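Local structure of malate dehydrogenase (Pyrococcus horikoshii, 1V9N) at residues R152-P157 with L165-I170. The protein catalyses the reversible, NAD-dependent oxidation of (S)-malate to oxaloacetate and works as a homodimer of the LDH2/MDH2 oxidoreductase family. Sequence-based numbering, arbitrary orientation.
With NDP (NADPH dihydro-nicotinamide-adenine-dinucleotide phosphate), chain B.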
loop_
_atom_site.group_PDB
_atom_site.type_symbol
_atom_site.label_atom_id
_atom_site.label_comp_id
_atom_site.label_asym_id
_atom_site.label_seq_id
_atom_site.Cartn_x
_atom_site.Cartn_y
_atom_site.Cartn_z
ATOM N N ARG A 152 10.399 -2.236 15.084
ATOM C CA ARG A 152 10.099 -2.192 16.508
ATOM C C ARG A 152 8.769 -1.483 16.703
ATOM O O ARG A 152 8.397 -0.621 15.907
ATOM C CB ARG A 152 11.197 -1.430 17.258
ATOM C CG ARG A 152 12.575 -2.038 17.117
ATOM C CD ARG A 152 13.612 -1.309 17.968
ATOM N NE ARG A 152 13.718 0.107 17.624
ATOM C CZ ARG A 152 13.105 1.088 18.277
ATOM N NH1 ARG A 152 12.338 0.815 19.326
ATOM N NH2 ARG A 152 13.255 2.346 17.878
ATOM N N PRO A 153 8.027 -1.841 17.760
ATOM C CA PRO A 153 6.737 -1.186 18.006
ATOM C C PRO A 153 6.939 0.287 18.361
ATOM O O PRO A 153 7.653 0.615 19.311
ATOM C CB PRO A 153 6.154 -2.000 19.162
ATOM C CG PRO A 153 7.379 -2.474 19.896
ATOM C CD PRO A 153 8.292 -2.885 18.765
ATOM N N LEU A 154 6.310 1.170 17.592
ATOM C CA LEU A 154 6.437 2.608 17.807
ATOM C C LEU A 154 5.136 3.353 17.535
ATOM O O LEU A 154 4.993 4.513 17.919
ATOM C CB LEU A 154 7.521 3.182 16.885
ATOM C CG LEU A 154 8.995 2.834 17.108
ATOM C CD1 LEU A 154 9.731 2.830 15.778
ATOM C CD2 LEU A 154 9.615 3.834 18.064
ATOM N N VAL A 155 4.186 2.686 16.881
ATOM C CA VAL A 155 2.917 3.313 16.524
ATOM C C VAL A 155 1.726 2.723 17.272
ATOM O O VAL A 155 1.696 1.528 17.569
ATOM C CB VAL A 155 2.661 3.191 14.995
ATOM C CG1 VAL A 155 1.435 4.009 14.589
ATOM C CG2 VAL A 155 3.888 3.651 14.230
ATOM N N ALA A 156 0.746 3.571 17.574
ATOM C CA ALA A 156 -0.448 3.132 18.288
ATOM C C ALA A 156 -1.606 2.875 17.335
ATOM O O ALA A 156 -1.898 3.690 16.458
ATOM C CB ALA A 156 -0.857 4.178 19.324
ATOM N N PRO A 157 -2.286 1.734 17.496
ATOM C CA PRO A 157 -3.413 1.426 16.616
ATOM C C PRO A 157 -4.533 2.436 16.847
ATOM O O PRO A 157 -4.624 3.037 17.922
ATOM C CB PRO A 157 -3.800 0.012 17.039
ATOM C CG PRO A 157 -3.468 0.002 18.499
ATOM C CD PRO A 157 -2.122 0.694 18.526
ATOM N N LEU A 165 2.381 -1.124 16.869
ATOM C CA LEU A 165 2.645 -1.309 15.444
ATOM C C LEU A 165 3.980 -0.687 15.035
ATOM O O LEU A 165 4.461 0.254 15.672
ATOM C CB LEU A 165 1.521 -0.674 14.621
ATOM C CG LEU A 165 0.088 -1.093 14.968
ATOM C CD1 LEU A 165 -0.881 -0.272 14.141
ATOM C CD2 LEU A 165 -0.103 -2.578 14.706
ATOM N N GLY A 166 4.570 -1.206 13.963
ATOM C CA GLY A 166 5.831 -0.662 13.493
ATOM C C GLY A 166 5.598 0.450 12.486
ATOM O O GLY A 166 4.480 0.631 12.008
ATOM N N THR A 167 6.645 1.205 12.169
ATOM C CA THR A 167 6.531 2.283 11.198
ATOM C C THR A 167 6.487 1.683 9.788
ATOM O O THR A 167 6.323 2.386 8.789
ATOM C CB THR A 167 7.688 3.282 11.354
ATOM O OG1 THR A 167 8.921 2.574 11.527
ATOM C CG2 THR A 167 7.443 4.169 12.572
ATOM N N ASN A 168 6.635 0.365 9.756
ATOM C CA ASN A 168 6.561 -0.470 8.558
ATOM C C ASN A 168 6.405 0.256 7.229
ATOM O O ASN A 168 5.294 0.492 6.761
ATOM C CB ASN A 168 5.413 -1.454 8.759
ATOM C CG ASN A 168 5.518 -2.185 10.082
ATOM O OD1 ASN A 168 6.540 -2.095 10.765
ATOM N ND2 ASN A 168 4.478 -2.920 10.447
ATOM N N PRO A 169 7.532 0.581 6.580
ATOM C CA PRO A 169 7.497 1.288 5.302
ATOM C C PRO A 169 7.107 0.433 4.104
ATOM O O PRO A 169 7.129 -0.801 4.159
ATOM C CB PRO A 169 8.920 1.831 5.185
ATOM C CG PRO A 169 9.731 0.710 5.757
ATOM C CD PRO A 169 8.920 0.298 6.991
ATOM N N ILE A 170 6.735 1.122 3.030
ATOM C CA ILE A 170 6.363 0.504 1.769
ATOM C C ILE A 170 7.111 1.260 0.685
ATOM O O ILE A 170 7.104 2.491 0.666
ATOM C CB ILE A 170 4.859 0.640 1.472
ATOM C CG1 ILE A 170 4.046 -0.142 2.503
ATOM C CG2 ILE A 170 4.575 0.156 0.052
ATOM C CD1 ILE A 170 2.542 0.033 2.357
HETATM P PA NDP B . 8.967 11.040 3.305
HETATM O O1A NDP B . 10.255 11.688 3.366
HETATM O O2A NDP B . 7.701 11.670 3.821
HETATM O O5B NDP B . 8.736 10.592 1.744
HETATM C C5B NDP B . 7.551 9.885 1.333
HETATM C C4B NDP B . 7.730 9.621 -0.174
HETATM O O4B NDP B . 7.061 10.720 -0.816
HETATM C C3B NDP B . 9.123 9.593 -0.738
HETATM O O3B NDP B . 9.168 8.560 -1.768
HETATM C C2B NDP B . 9.379 10.936 -1.325
HETATM O O2B NDP B . 10.364 11.031 -2.369
HETATM C C1B NDP B . 7.989 11.346 -1.701
HETATM N N9A NDP B . 7.707 12.804 -1.590
HETATM C C8A NDP B . 8.150 13.740 -0.613
HETATM N N7A NDP B . 7.662 14.936 -0.850
HETATM C C5A NDP B . 6.892 14.828 -1.973
HETATM C C6A NDP B . 6.094 15.734 -2.741
HETATM N N6A NDP B . 5.993 17.017 -2.376
HETATM N N1A NDP B . 5.424 15.282 -3.858
HETATM C C2A NDP B . 5.517 13.966 -4.238
HETATM N N3A NDP B . 6.239 13.036 -3.580
HETATM C C4A NDP B . 6.910 13.532 -2.445
HETATM O O3 NDP B . 8.974 9.589 3.910
HETATM P PN NDP B . 9.184 8.888 5.317
HETATM O O1N NDP B . 7.932 8.186 5.585
HETATM O O2N NDP B . 9.550 10.037 6.212
HETATM O O5D NDP B . 10.409 7.924 4.995
HETATM C C5D NDP B . 11.549 7.776 5.887
HETATM C C4D NDP B . 12.585 6.746 5.293
HETATM O O4D NDP B . 12.854 5.809 6.320
HETATM C C3D NDP B . 12.123 5.902 4.079
HETATM O O3D NDP B . 13.213 5.828 3.151
HETATM C C2D NDP B . 11.710 4.558 4.652
HETATM O O2D NDP B . 11.866 3.520 3.708
HETATM C C1D NDP B . 12.643 4.463 5.888
HETATM N N1N NDP B . 12.076 3.682 7.021
HETATM C C2N NDP B . 12.751 2.475 7.356
HETATM C C3N NDP B . 12.210 1.710 8.470
HETATM C C7N NDP B . 12.866 0.462 8.872
HETATM O O7N NDP B . 12.470 -0.239 9.811
HETATM N N7N NDP B . 13.965 0.016 8.204
HETATM C C4N NDP B . 11.058 2.216 9.145
HETATM C C5N NDP B . 10.411 3.395 8.796
HETATM C C6N NDP B . 10.921 4.138 7.734
HETATM P P2B NDP B . 11.828 11.523 -2.203
HETATM O O1X NDP B . 12.012 12.358 -3.401
HETATM O O2X NDP B . 12.761 10.354 -2.200
HETATM O O3X NDP B . 11.959 12.330 -0.915
#
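Two torsions bring Val155 and Thr167 together: CG2 of Val155 lies anti to its own carbonyl carbon, and chi1 of 44° sets Thr167 OG1 between the backbone N and the carbonyl carbon, where it faces the nicotinamide of NADPH, and CG2 anti to the carbonyl carbon, on the side of Val155. The methyls Val155 CG2 and Thr167 CG2 meet at 4.0 Å, and Leu154, crossing the threonine at a slant, brings CD1 to the same methyl, at 4.2 Å. OG1 lies 3.2 Å from C5N of the nicotinamide, while the puckered, rigid ring of Pro169 lays CG and CD against it, CD 3.6 Å from C4N. A threonine suits this place because one branch is apolar and the other polar; an alanine here would probably cost the methyls of Leu154 and Val155 this contact and open a gap beside the nicotinamide where the hydroxyl stood.

The backbone holds these groups in place. Leu165 O is gripped by two donors, Leu154 N at 2.8 Å and Val155 N at 2.7 Å, and Leu165 N returns a bond to Val155 O at 2.8 Å. Beta-branched Val155 is at ease in this extended backbone, its CB directed at the 165-170 segment and in apolar contact with the CB of Leu165. The longer leucine carries CD1 on to Pro157, 4.1 Å from its CB, and also packs on Tyr246 and Leu250 of helix 242-258 and on Ile307 of the second subunit. Glycine suits position 166, since with the chain as it runs here a CB would collide with Asn168 OD1; Gly166 O accepts from Ser249 OG.

Val155 pairs with Leu165 in a single antiparallel hydrogen-bonded bridge, and Leu154 is the extra residue facing the same leucine: a classic beta bulge, set in the loop between strands 144-149 and 170-174 where Thr167 and Pro169 help line the NADPH pocket.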